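Local coordinates for protein ORF10 (Moritella marina, PDB 6RIW) that probably elongates carrier-protein-bound acyl chains by Claisen-type condensation, as the ketosynthase-chain length factor didomain of a polyunsaturated fatty acid synthase, at residues 756-761 with 885-890; 577-582 with 658-663; 663-668 with 837-842; 551-556 with 643-648. One frame throughout, in Å; residues are numbered along the deposited sequence.

All four contacts belong to the second ketosynthase-like unit of the chain, the chain length factor. Interactions 2, 3 and 4 are buried, and 2 touches both 3 and 4: 2 pairs two parallel strands, 4 packs the helices that precede those strands, and 3 begins at Ser663, the last residue of one of them. Interaction 1, where two loops meet, lies at the surface, its centre about 26 Å from that of interaction 2. The chemistry follows the place. Interaction 2 relies on backbone hydrogen bonds and aliphatic packing, interaction 4 on an arginine-glutamine grip beside a methionine, interaction 3 on bridging waters, and interaction 1 on carbonyls met by a histidine, a backbone amide and water.

Interaction 1: residues 756-761 with 885-890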
loop_
_atom_site.group_PDB
_atom_site.type_symbol
_atom_site.label_atom_id
_atom_site.label_comp_id
_atom_site.label_asym_id
_atom_site.label_seq_id
_atom_site.Cartn_x
_atom_site.Cartn_y
_atom_site.Cartn_z
ATOM N N VAL A 756 27.584 -7.191 12.364
ATOM C CA VAL A 756 27.602 -8.472 11.670
ATOM C C VAL A 756 29.026 -8.995 11.698
ATOM O O VAL A 756 29.981 -8.227 11.802
ATOM C CB VAL A 756 27.126 -8.354 10.213
ATOM C CG1 VAL A 756 25.711 -7.782 10.157
ATOM C CG2 VAL A 756 28.091 -7.478 9.430
ATOM N N THR A 757 29.161 -10.304 11.552
ATOM C CA THR A 757 30.486 -10.895 11.394
ATOM C C THR A 757 30.819 -11.078 9.910
ATOM O O THR A 757 29.935 -11.132 9.048
ATOM C CB THR A 757 30.586 -12.232 12.129
ATOM O OG1 THR A 757 29.610 -13.144 11.617
ATOM C CG2 THR A 757 30.337 -12.045 13.621
ATOM N N ALA A 758 32.124 -11.170 9.621
ATOM C CA ALA A 758 32.577 -11.129 8.233
ATOM C C ALA A 758 31.976 -12.258 7.406
ATOM O O ALA A 758 31.604 -12.049 6.247
ATOM C CB ALA A 758 34.109 -11.169 8.175
ATOM N N GLU A 759 31.829 -13.448 7.986
ATOM C CA GLU A 759 31.367 -14.562 7.162
ATOM C C GLU A 759 29.874 -14.505 6.858
ATOM O O GLU A 759 29.391 -15.372 6.139
ATOM C CB GLU A 759 31.705 -15.907 7.817
ATOM C CG GLU A 759 30.917 -16.222 9.089
ATOM C CD GLU A 759 31.356 -15.367 10.284
ATOM O OE1 GLU A 759 32.469 -14.762 10.254
ATOM O OE2 GLU A 759 30.577 -15.288 11.254
ATOM N N GLN A 760 29.150 -13.509 7.367
ATOM C CA GLN A 760 27.741 -13.326 7.039
ATOM C C GLN A 760 27.507 -12.490 5.791
ATOM O O GLN A 760 26.402 -12.530 5.248
ATOM C CB GLN A 760 27.019 -12.602 8.176
ATOM C CG GLN A 760 27.028 -13.316 9.504
ATOM C CD GLN A 760 26.095 -12.631 10.452
ATOM O OE1 GLN A 760 26.468 -11.652 11.112
ATOM N NE2 GLN A 760 24.849 -13.100 10.491
ATOM N N VAL A 761 28.474 -11.681 5.374
ATOM C CA VAL A 761 28.196 -10.515 4.548
ATOM C C VAL A 761 28.346 -10.866 3.070
ATOM O O VAL A 761 29.411 -11.312 2.633
ATOM C CB VAL A 761 29.114 -9.346 4.926
ATOM C CG1 VAL A 761 28.836 -8.157 4.028
ATOM C CG2 VAL A 761 28.893 -8.992 6.392
ATOM N N SER A 885 32.985 -7.164 0.366
ATOM C CA SER A 885 33.407 -7.366 1.745
ATOM C C SER A 885 34.575 -8.349 1.785
ATOM O O SER A 885 35.019 -8.871 0.751
ATOM C CB SER A 885 32.242 -7.871 2.584
ATOM O OG SER A 885 31.953 -9.209 2.251
ATOM N N ALA A 886 35.035 -8.632 3.012
ATOM C CA ALA A 886 36.279 -9.372 3.208
ATOM C C ALA A 886 36.143 -10.841 2.838
ATOM O O ALA A 886 37.081 -11.423 2.285
ATOM C CB ALA A 886 36.747 -9.237 4.668
ATOM N N GLN A 887 35.010 -11.471 3.169
ATOM C CA GLN A 887 34.802 -12.897 2.974
ATOM C C GLN A 887 33.561 -13.120 2.126
ATOM O O GLN A 887 32.666 -12.275 2.096
ATOM C CB GLN A 887 34.574 -13.644 4.302
ATOM C CG GLN A 887 35.536 -13.356 5.433
ATOM C CD GLN A 887 35.407 -14.379 6.576
ATOM O OE1 GLN A 887 34.821 -15.459 6.403
ATOM N NE2 GLN A 887 35.913 -14.018 7.762
ATOM N N ALA A 888 33.483 -14.293 1.494
ATOM C CA ALA A 888 32.231 -14.728 0.889
ATOM C C ALA A 888 31.259 -15.152 1.983
ATOM O O ALA A 888 31.663 -15.701 3.012
ATOM C CB ALA A 888 32.467 -15.881 -0.089
ATOM N N HIS A 889 29.976 -14.846 1.774
ATOM C CA HIS A 889 28.923 -15.252 2.690
ATOM C C HIS A 889 28.898 -16.762 2.851
ATOM O O HIS A 889 28.959 -17.500 1.870
ATOM C CB HIS A 889 27.569 -14.766 2.148
ATOM C CG HIS A 889 26.380 -15.388 2.805
ATOM N ND1 HIS A 889 25.780 -14.842 3.917
ATOM C CD2 HIS A 889 25.614 -16.450 2.448
ATOM C CE1 HIS A 889 24.717 -15.560 4.241
ATOM N NE2 HIS A 889 24.600 -16.547 3.372
ATOM N N GLN A 890 28.755 -17.221 4.092
ATOM C CA GLN A 890 28.737 -18.644 4.403
ATOM C C GLN A 890 27.293 -19.122 4.503
ATOM O O GLN A 890 26.495 -18.555 5.260
ATOM C CB GLN A 890 29.489 -18.913 5.707
ATOM C CG GLN A 890 29.447 -20.359 6.179
ATOM C CD GLN A 890 30.587 -20.670 7.150
ATOM O OE1 GLN A 890 30.887 -19.877 8.045
ATOM N NE2 GLN A 890 31.224 -21.823 6.971
HETATM O O HOH W 1 32.854 -10.259 4.674
HETATM O O HOH W 2 26.480 -16.679 7.293
#
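Gln760 and His889 lead a polar loop-to-loop contact at the surface of the second thiolase-fold unit, the chain length factor. Residues 756-761 belong to the connection between strands 741-752 and 763-772, and residues 885-890 leave the end of strand 876-884, which pairs with 763-772. The short 3-10 turn at 758-760 directs carbonyls toward the second loop. His889 ND1 donates to Gln760 O at 2.7 Å, with an almost straight N-H...O angle of 171°. The acceptor lies at the edge of the imidazole, in its plane, whereas ND1 stands above the carbonyl plane of Gln760. The other ring nitrogen, NE2, bonds to Asp567, so both ring nitrogens face acceptors, an environment that would favour a protonated imidazole. Tyr762 stacks on the same ring. One residue along, Gln890 N donates to Glu759 O at 2.8 Å, nearly in line with the C=O bond.

Gln887 suits this exposed place because its long, extended chain lays its amide over Ala758 and Glu759. Its NE2 comes 3.4 Å from Ala758 CB and its OE1 3.5 Å from Glu759 CB; the small alanine allows this close approach. Val761 supplies the apolar part, its CG1, anti to the backbone N (chi1 178°), lying 3.7 Å from Ser885 CB. A water bridges the two loops: it donates to Ala758 O at 2.7 Å and accepts from both Ser885 OG and Gln887 N.

Interaction 2: residues 577-582 with 658-663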
loop_
_atom_site.group_PDB
_atom_site.type_symbol
_atom_site.label_atom_id
_atom_site.label_comp_id
_atom_site.label_asym_id
_atom_site.label_seq_id
_atom_site.Cartn_x
_atom_site.Cartn_y
_atom_site.Cartn_z
ATOM N N ALA A 577 12.118 -5.831 12.027
ATOM C CA ALA A 577 11.137 -5.194 11.149
ATOM C C ALA A 577 11.047 -5.906 9.797
ATOM O O ALA A 577 12.015 -6.493 9.308
ATOM C CB ALA A 577 11.483 -3.720 10.933
ATOM N N VAL A 578 9.860 -5.854 9.194
ATOM C CA VAL A 578 9.618 -6.451 7.881
ATOM C C VAL A 578 9.039 -5.360 6.986
ATOM O O VAL A 578 7.964 -4.822 7.285
ATOM C CB VAL A 578 8.664 -7.655 7.959
ATOM C CG1 VAL A 578 8.470 -8.288 6.581
ATOM C CG2 VAL A 578 9.196 -8.741 8.934
ATOM N N LEU A 579 9.762 -4.996 5.927
ATOM C CA LEU A 579 9.299 -3.996 4.978
ATOM C C LEU A 579 9.064 -4.693 3.650
ATOM O O LEU A 579 9.952 -5.396 3.161
ATOM C CB LEU A 579 10.333 -2.873 4.801
ATOM C CG LEU A 579 10.875 -2.223 6.080
ATOM C CD1 LEU A 579 11.890 -1.180 5.694
ATOM C CD2 LEU A 579 9.741 -1.576 6.890
ATOM N N VAL A 580 7.874 -4.537 3.075
ATOM C CA VAL A 580 7.587 -5.189 1.798
ATOM C C VAL A 580 7.401 -4.106 0.736
ATOM O O VAL A 580 6.422 -3.353 0.769
ATOM C CB VAL A 580 6.355 -6.097 1.884
ATOM C CG1 VAL A 580 6.074 -6.743 0.526
ATOM C CG2 VAL A 580 6.567 -7.177 2.964
ATOM N N ALA A 581 8.324 -4.053 -0.219
ATOM C CA ALA A 581 8.195 -3.185 -1.380
ATOM C C ALA A 581 7.215 -3.799 -2.368
ATOM O O ALA A 581 7.383 -4.947 -2.784
ATOM C CB ALA A 581 9.562 -2.983 -2.038
ATOM N N MET A 582 6.175 -3.055 -2.727
ATOM C CA MET A 582 5.154 -3.627 -3.592
ATOM C C MET A 582 4.303 -2.491 -4.130
ATOM O O MET A 582 4.402 -1.348 -3.681
ATOM C CB MET A 582 4.300 -4.655 -2.833
ATOM C CG MET A 582 3.706 -4.104 -1.512
ATOM S SD MET A 582 2.225 -3.058 -1.746
ATOM C CE MET A 582 0.948 -4.351 -1.880
ATOM N N PRO A 658 8.161 -3.170 13.439
ATOM C CA PRO A 658 7.111 -2.773 12.487
ATOM C C PRO A 658 7.111 -3.675 11.255
ATOM O O PRO A 658 8.165 -4.085 10.774
ATOM C CB PRO A 658 7.477 -1.325 12.135
ATOM C CG PRO A 658 8.951 -1.218 12.413
ATOM C CD PRO A 658 9.186 -2.128 13.607
ATOM N N ALA A 659 5.910 -4.002 10.761
ATOM C CA ALA A 659 5.722 -4.859 9.595
ATOM C C ALA A 659 4.767 -4.135 8.657
ATOM O O ALA A 659 3.569 -4.025 8.950
ATOM C CB ALA A 659 5.160 -6.227 9.985
ATOM N N ILE A 660 5.275 -3.636 7.533
ATOM C CA ILE A 660 4.469 -2.781 6.669
ATOM C C ILE A 660 4.797 -3.032 5.206
ATOM O O ILE A 660 5.838 -3.596 4.868
ATOM C CB ILE A 660 4.682 -1.282 6.966
ATOM C CG1 ILE A 660 6.152 -0.897 6.727
ATOM C CG2 ILE A 660 4.175 -0.911 8.363
ATOM C CD1 ILE A 660 6.416 0.614 6.828
ATOM N N THR A 661 3.909 -2.564 4.324
ATOM C CA THR A 661 4.317 -2.413 2.931
ATOM C C THR A 661 4.752 -0.975 2.696
ATOM O O THR A 661 4.336 -0.056 3.407
ATOM C CB THR A 661 3.205 -2.805 1.939
ATOM O OG1 THR A 661 2.102 -1.905 2.057
ATOM C CG2 THR A 661 2.745 -4.231 2.196
ATOM N N VAL A 662 5.625 -0.801 1.701
ATOM C CA VAL A 662 6.162 0.486 1.288
ATOM C C VAL A 662 5.986 0.546 -0.225
ATOM O O VAL A 662 6.357 -0.403 -0.925
ATOM C CB VAL A 662 7.656 0.629 1.651
ATOM C CG1 VAL A 662 8.237 1.902 1.049
ATOM C CG2 VAL A 662 7.834 0.646 3.182
ATOM N N SER A 663 5.398 1.628 -0.722
ATOM C CA SER A 663 5.110 1.757 -2.145
ATOM C C SER A 663 5.686 3.069 -2.657
ATOM O O SER A 663 5.339 4.145 -2.159
ATOM C CB SER A 663 3.600 1.677 -2.404
ATOM O OG SER A 663 3.077 0.443 -1.923
#
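Val578 and Val580 pair with Ala659 and Thr661 in a parallel two-strand ladder in the buried core of the chain, where the two units meet. Backbone bonds run both ways: Val578 N donates to Pro658 O and Val578 O accepts from Ile660 N, each at 2.9 Å, and Val580 repeats the pattern with Ile660 O and Val662 N. The ladder stretches slightly at its end, where Met582 N meets Val662 O at 3.2 Å.

Met582, at the end of the segment, has a folded side chain. From CB, a chi1 of 53° sets CG between the backbone N and carbonyl carbon, against Thr661 CB at 3.7 Å. SD follows after the bend at chi2, meeting Thr661 CB again and lying 3.6 Å from Ser663 OG. A chi3 of 83° bends CE off the line of the chain, and the side chain as a whole reaches Ser123 of the first ketosynthase unit. A flexible thioether suits this curved route beside a hydroxyl. Ser663 OG itself donates to Met582 O at 2.8 Å from above the carbonyl plane.

On the face carrying Leu579, Ile660, Ala581 and Val662, Leu579 CD2 lies beside Ile660 CG1 at 3.7 Å, while Ala581 and Val662 pack on helix 668-682. Beta-branched or small Val578, Val580, Ala659, Ala581 and Val662 fit where helices press on both faces: the first three meet helix 642-653. Strand 687-694 continues the sheet beyond 577-581, and 659-663 pairs antiparallel with 189-193 of the ketosynthase unit, the inter-unit sheet pairing typical of thiolase-fold dimers, here made within one chain.

Interaction 3: residues 663-668 with 837-842; sequences SAEENS and TFNASG
Glu666 and Asn839 bring their CA atoms to 4.7 Å where two tight turns meet, each entered through a residue of positive phi, Glu665 at 60° and Phe838 at 48°. Each turn is tied by a serine: Glu665 O accepts from both N and OG of Ser668, and Phe838 O likewise from Ser841. Across the contact the polar groups are joined through water. Asn839 OD1 lies 3.2 Å from Glu665 O, two acceptors that cannot bond each other. Separately, a water accepts from Glu665 N and donates to Asn839 OD1 at 2.9 Å. A second water accepts from Asn839 ND2 and donates to Glu665 OE1 at 2.6 Å; the carboxylate and amide planes are 69° apart. A third donates to Glu666 O (2.7 Å) and Asn839 O (2.8 Å) while Gly842 N donates to it. Glu666 runs alongside Phe838, its OE2 at the ring edge, and its OE1 takes Arg873 N. Asn839 suits this place because its amide offers both an acceptor and a donor. By alignment with the ketosynthase unit, Glu666 probably occupies the place of the nucleophilic cysteine; a carboxylate there offers no thiol, consistent with a chain length factor that forms no acyl-thioester.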
loop_
_atom_site.group_PDB
_atom_site.type_symbol
_atom_site.label_atom_id
_atom_site.label_comp_id
_atom_site.label_asym_id
_atom_site.label_seq_id
_atom_site.Cartn_x
_atom_site.Cartn_y
_atom_site.Cartn_z
ATOM N N SER A 663 5.398 1.628 -0.722
ATOM C CA SER A 663 5.110 1.757 -2.145
ATOM C C SER A 663 5.686 3.069 -2.657
ATOM O O SER A 663 5.339 4.145 -2.159
ATOM C CB SER A 663 3.600 1.677 -2.404
ATOM O OG SER A 663 3.077 0.443 -1.923
ATOM N N ALA A 664 6.567 2.981 -3.646
ATOM C CA ALA A 664 7.094 4.175 -4.297
ATOM C C ALA A 664 7.400 3.847 -5.752
ATOM O O ALA A 664 8.432 4.260 -6.289
ATOM C CB ALA A 664 8.332 4.725 -3.575
ATOM N N GLU A 665 6.525 3.066 -6.384
ATOM C CA GLU A 665 6.626 2.685 -7.811
ATOM C C GLU A 665 7.954 1.936 -8.007
ATOM O O GLU A 665 8.328 1.098 -7.168
ATOM C CB GLU A 665 6.439 3.927 -8.685
ATOM C CG GLU A 665 5.074 4.631 -8.486
ATOM C CD GLU A 665 3.897 3.682 -8.656
ATOM O OE1 GLU A 665 3.967 2.801 -9.556
ATOM O OE2 GLU A 665 2.909 3.784 -7.879
ATOM N N GLU A 666 8.686 2.180 -9.102
ATOM C CA GLU A 666 9.903 1.401 -9.329
ATOM C C GLU A 666 10.928 1.620 -8.223
ATOM O O GLU A 666 11.760 0.744 -7.973
ATOM C CB GLU A 666 10.529 1.752 -10.688
ATOM C CG GLU A 666 9.707 1.255 -11.886
ATOM C CD GLU A 666 8.745 2.324 -12.429
ATOM O OE1 GLU A 666 8.161 3.093 -11.623
ATOM O OE2 GLU A 666 8.549 2.385 -13.670
ATOM N N ASN A 667 10.890 2.773 -7.544
ATOM C CA ASN A 667 11.827 3.044 -6.458
ATOM C C ASN A 667 11.364 2.500 -5.102
ATOM O O ASN A 667 11.947 2.850 -4.069
ATOM C CB ASN A 667 12.110 4.548 -6.382
ATOM C CG ASN A 667 13.113 4.994 -7.452
ATOM O OD1 ASN A 667 14.060 4.272 -7.762
ATOM N ND2 ASN A 667 12.868 6.145 -8.061
ATOM N N SER A 668 10.366 1.617 -5.078
ATOM C CA SER A 668 9.880 1.086 -3.805
ATOM C C SER A 668 11.003 0.473 -2.961
ATOM O O SER A 668 11.109 0.743 -1.759
ATOM C CB SER A 668 8.804 0.028 -4.065
ATOM O OG SER A 668 7.634 0.589 -4.646
ATOM N N THR A 837 10.732 -6.009 -13.483
ATOM C CA THR A 837 9.816 -6.464 -12.444
ATOM C C THR A 837 9.207 -5.303 -11.651
ATOM O O THR A 837 8.711 -5.510 -10.537
ATOM C CB THR A 837 10.513 -7.479 -11.521
ATOM O OG1 THR A 837 11.640 -6.868 -10.861
ATOM C CG2 THR A 837 11.031 -8.681 -12.351
ATOM N N PHE A 838 9.252 -4.088 -12.213
ATOM C CA PHE A 838 8.521 -2.917 -11.742
ATOM C C PHE A 838 8.648 -2.675 -10.238
ATOM O O PHE A 838 9.700 -2.213 -9.778
ATOM C CB PHE A 838 7.074 -3.033 -12.260
ATOM C CG PHE A 838 7.033 -2.783 -13.746
ATOM C CD1 PHE A 838 7.214 -1.475 -14.217
ATOM C CD2 PHE A 838 7.023 -3.838 -14.654
ATOM C CE1 PHE A 838 7.278 -1.230 -15.599
ATOM C CE2 PHE A 838 7.105 -3.596 -16.052
ATOM C CZ PHE A 838 7.234 -2.302 -16.506
ATOM N N ASN A 839 7.613 -2.953 -9.442
ATOM C CA ASN A 839 7.758 -2.592 -8.021
ATOM C C ASN A 839 8.820 -3.412 -7.295
ATOM O O ASN A 839 9.279 -3.001 -6.219
ATOM C CB ASN A 839 6.409 -2.717 -7.315
ATOM C CG ASN A 839 5.413 -1.707 -7.845
ATOM O OD1 ASN A 839 5.698 -0.525 -7.857
ATOM N ND2 ASN A 839 4.252 -2.172 -8.311
ATOM N N ALA A 840 9.223 -4.552 -7.835
ATOM C CA ALA A 840 10.324 -5.310 -7.258
ATOM C C ALA A 840 11.662 -5.058 -7.959
ATOM O O ALA A 840 12.657 -5.718 -7.627
ATOM C CB ALA A 840 9.978 -6.813 -7.298
ATOM N N SER A 841 11.720 -4.146 -8.941
ATOM C CA SER A 841 12.916 -4.060 -9.789
ATOM C C SER A 841 14.160 -3.654 -9.006
ATOM O O SER A 841 15.271 -4.062 -9.360
ATOM C CB SER A 841 12.705 -3.069 -10.944
ATOM O OG SER A 841 12.273 -1.809 -10.459
ATOM N N GLY A 842 14.012 -2.830 -7.970
ATOM C CA GLY A 842 15.181 -2.489 -7.160
ATOM C C GLY A 842 15.804 -3.690 -6.473
ATOM O O GLY A 842 17.028 -3.737 -6.281
HETATM O O HOH W 3 4.450 0.918 -5.667
HETATM O O HOH W 4 2.988 0.388 -9.786
HETATM O O HOH W 5 11.618 -1.535 -6.474
#

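Interaction 4: residues 551-556 with 643-648; sequences IPQQLM and NIMASR
Gln554 and Arg648 make the polar part of this buried helix pair. Two nitrogens of the guanidinium grip one atom side-on: NE reaches Gln554 OE1 at 2.9 Å and NH2 the same oxygen at 3.1 Å. OE1 lies at the guanidinium edge, near its plane, although the amide and guanidinium planes are 62° apart. NH2 also bonds to Thr638, and Gln554 NE2 makes a weak bond to Ile641 O, so the amide gives the arginine its oxygen while its nitrogen faces a carbonyl. Ile644 CG2 lies over one guanidinium face, toward its rim.

Van der Waals packing centres on Met645. Its CB presses on Gln554 CD at 3.5 Å, and a chi1 of 75° carries CG between the backbone N and carbonyl carbon. CE lies 3.7 Å from Gln553 OE1, the side chains crossing at about a right angle. Methionine suits the spot because its long unbranched chain can cross both glutamines and also touch Val580.

The axes of segments 552-556 and 643-648 pass 9.5 Å apart, inclined by 31°. Helices 552-567 and 642-653 lead into parallel strands 576-581 and 659-663, and Ala646 rests on Val578 and Val580: a helix layer on a sheet, as in the alpha-beta-alpha-beta-alpha thiolase fold.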
loop_
_atom_site.group_PDB
_atom_site.type_symbol
_atom_site.label_atom_id
_atom_site.label_comp_id
_atom_site.label_asym_id
_atom_site.label_seq_id
_atom_site.Cartn_x
_atom_site.Cartn_y
_atom_site.Cartn_z
ATOM N N ILE A 551 -3.550 -15.481 -2.325
ATOM C CA ILE A 551 -3.145 -15.154 -3.692
ATOM C C ILE A 551 -1.629 -15.307 -3.832
ATOM O O ILE A 551 -0.888 -15.190 -2.839
ATOM C CB ILE A 551 -3.608 -13.741 -4.108
ATOM C CG1 ILE A 551 -2.952 -12.646 -3.241
ATOM C CG2 ILE A 551 -5.140 -13.642 -4.076
ATOM C CD1 ILE A 551 -3.032 -11.213 -3.878
ATOM N N PRO A 552 -1.129 -15.561 -5.041
ATOM C CA PRO A 552 0.322 -15.783 -5.211
ATOM C C PRO A 552 1.189 -14.607 -4.812
ATOM O O PRO A 552 2.319 -14.842 -4.378
ATOM C CB PRO A 552 0.448 -16.094 -6.712
ATOM C CG PRO A 552 -0.884 -16.673 -7.081
ATOM C CD PRO A 552 -1.895 -15.933 -6.246
ATOM N N GLN A 553 0.708 -13.353 -4.906
ATOM C CA GLN A 553 1.533 -12.224 -4.452
ATOM C C GLN A 553 2.011 -12.428 -3.011
ATOM O O GLN A 553 3.186 -12.198 -2.686
ATOM C CB GLN A 553 0.761 -10.898 -4.569
ATOM C CG GLN A 553 1.634 -9.645 -4.223
ATOM C CD GLN A 553 0.833 -8.359 -4.060
ATOM O OE1 GLN A 553 -0.170 -8.320 -3.342
ATOM N NE2 GLN A 553 1.292 -7.286 -4.708
ATOM N N GLN A 554 1.115 -12.874 -2.132
ATOM C CA GLN A 554 1.500 -13.052 -0.735
ATOM C C GLN A 554 2.322 -14.323 -0.535
ATOM O O GLN A 554 3.307 -14.312 0.209
ATOM C CB GLN A 554 0.253 -13.044 0.147
ATOM C CG GLN A 554 -0.463 -11.673 0.103
ATOM C CD GLN A 554 -1.142 -11.284 1.425
ATOM O OE1 GLN A 554 -1.315 -12.112 2.330
ATOM N NE2 GLN A 554 -1.533 -10.004 1.534
ATOM N N LEU A 555 1.971 -15.414 -1.219
ATOM C CA LEU A 555 2.740 -16.649 -1.043
ATOM C C LEU A 555 4.175 -16.487 -1.535
ATOM O O LEU A 555 5.119 -16.968 -0.896
ATOM C CB LEU A 555 2.058 -17.797 -1.787
ATOM C CG LEU A 555 0.695 -18.160 -1.204
ATOM C CD1 LEU A 555 -0.070 -19.057 -2.147
ATOM C CD2 LEU A 555 0.883 -18.820 0.139
ATOM N N MET A 556 4.353 -15.833 -2.687
ATOM C CA MET A 556 5.698 -15.619 -3.217
ATOM C C MET A 556 6.545 -14.795 -2.265
ATOM O O MET A 556 7.721 -15.115 -2.048
ATOM C CB MET A 556 5.646 -14.924 -4.575
ATOM C CG MET A 556 5.080 -15.768 -5.673
ATOM S SD MET A 556 6.376 -16.683 -6.519
ATOM C CE MET A 556 7.252 -15.360 -7.351
ATOM N N ASN A 643 -0.657 -5.215 3.560
ATOM C CA ASN A 643 0.219 -5.245 4.725
ATOM C C ASN A 643 0.195 -6.597 5.423
ATOM O O ASN A 643 1.108 -6.902 6.201
ATOM C CB ASN A 643 -0.144 -4.143 5.727
ATOM C CG ASN A 643 -1.452 -4.423 6.449
ATOM O OD1 ASN A 643 -2.520 -4.354 5.845
ATOM N ND2 ASN A 643 -1.376 -4.737 7.750
ATOM N N ILE A 644 -0.806 -7.424 5.147
ATOM C CA ILE A 644 -0.904 -8.670 5.894
ATOM C C ILE A 644 0.202 -9.621 5.474
ATOM O O ILE A 644 0.637 -10.457 6.271
ATOM C CB ILE A 644 -2.311 -9.281 5.743
ATOM C CG1 ILE A 644 -3.337 -8.328 6.375
ATOM C CG2 ILE A 644 -2.378 -10.664 6.416
ATOM C CD1 ILE A 644 -4.777 -8.887 6.499
ATOM N N MET A 645 0.718 -9.497 4.248
ATOM C CA MET A 645 1.804 -10.404 3.884
ATOM C C MET A 645 3.055 -10.146 4.728
ATOM O O MET A 645 3.757 -11.103 5.091
ATOM C CB MET A 645 2.082 -10.337 2.375
ATOM C CG MET A 645 2.814 -9.128 1.854
ATOM S SD MET A 645 2.989 -9.321 0.043
ATOM C CE MET A 645 2.155 -7.836 -0.483
ATOM N N ALA A 646 3.318 -8.887 5.109
ATOM C CA ALA A 646 4.416 -8.624 6.042
ATOM C C ALA A 646 4.106 -9.204 7.420
ATOM O O ALA A 646 4.971 -9.827 8.053
ATOM C CB ALA A 646 4.682 -7.115 6.151
ATOM N N SER A 647 2.868 -9.020 7.887
ATOM C CA SER A 647 2.431 -9.577 9.174
ATOM C C SER A 647 2.559 -11.088 9.233
ATOM O O SER A 647 2.820 -11.639 10.309
ATOM C CB SER A 647 0.966 -9.217 9.431
ATOM O OG SER A 647 0.858 -7.835 9.677
ATOM N N ARG A 648 2.345 -11.778 8.116
ATOM C CA ARG A 648 2.390 -13.239 8.158
ATOM C C ARG A 648 3.795 -13.737 8.469
ATOM O O ARG A 648 3.957 -14.771 9.142
ATOM C CB ARG A 648 1.913 -13.834 6.833
ATOM C CG ARG A 648 0.404 -13.756 6.619
ATOM C CD ARG A 648 0.030 -14.444 5.314
ATOM N NE ARG A 648 -1.096 -13.784 4.662
ATOM C CZ ARG A 648 -2.372 -14.023 4.954
ATOM N NH1 ARG A 648 -2.690 -14.920 5.890
ATOM N NH2 ARG A 648 -3.331 -13.363 4.310
#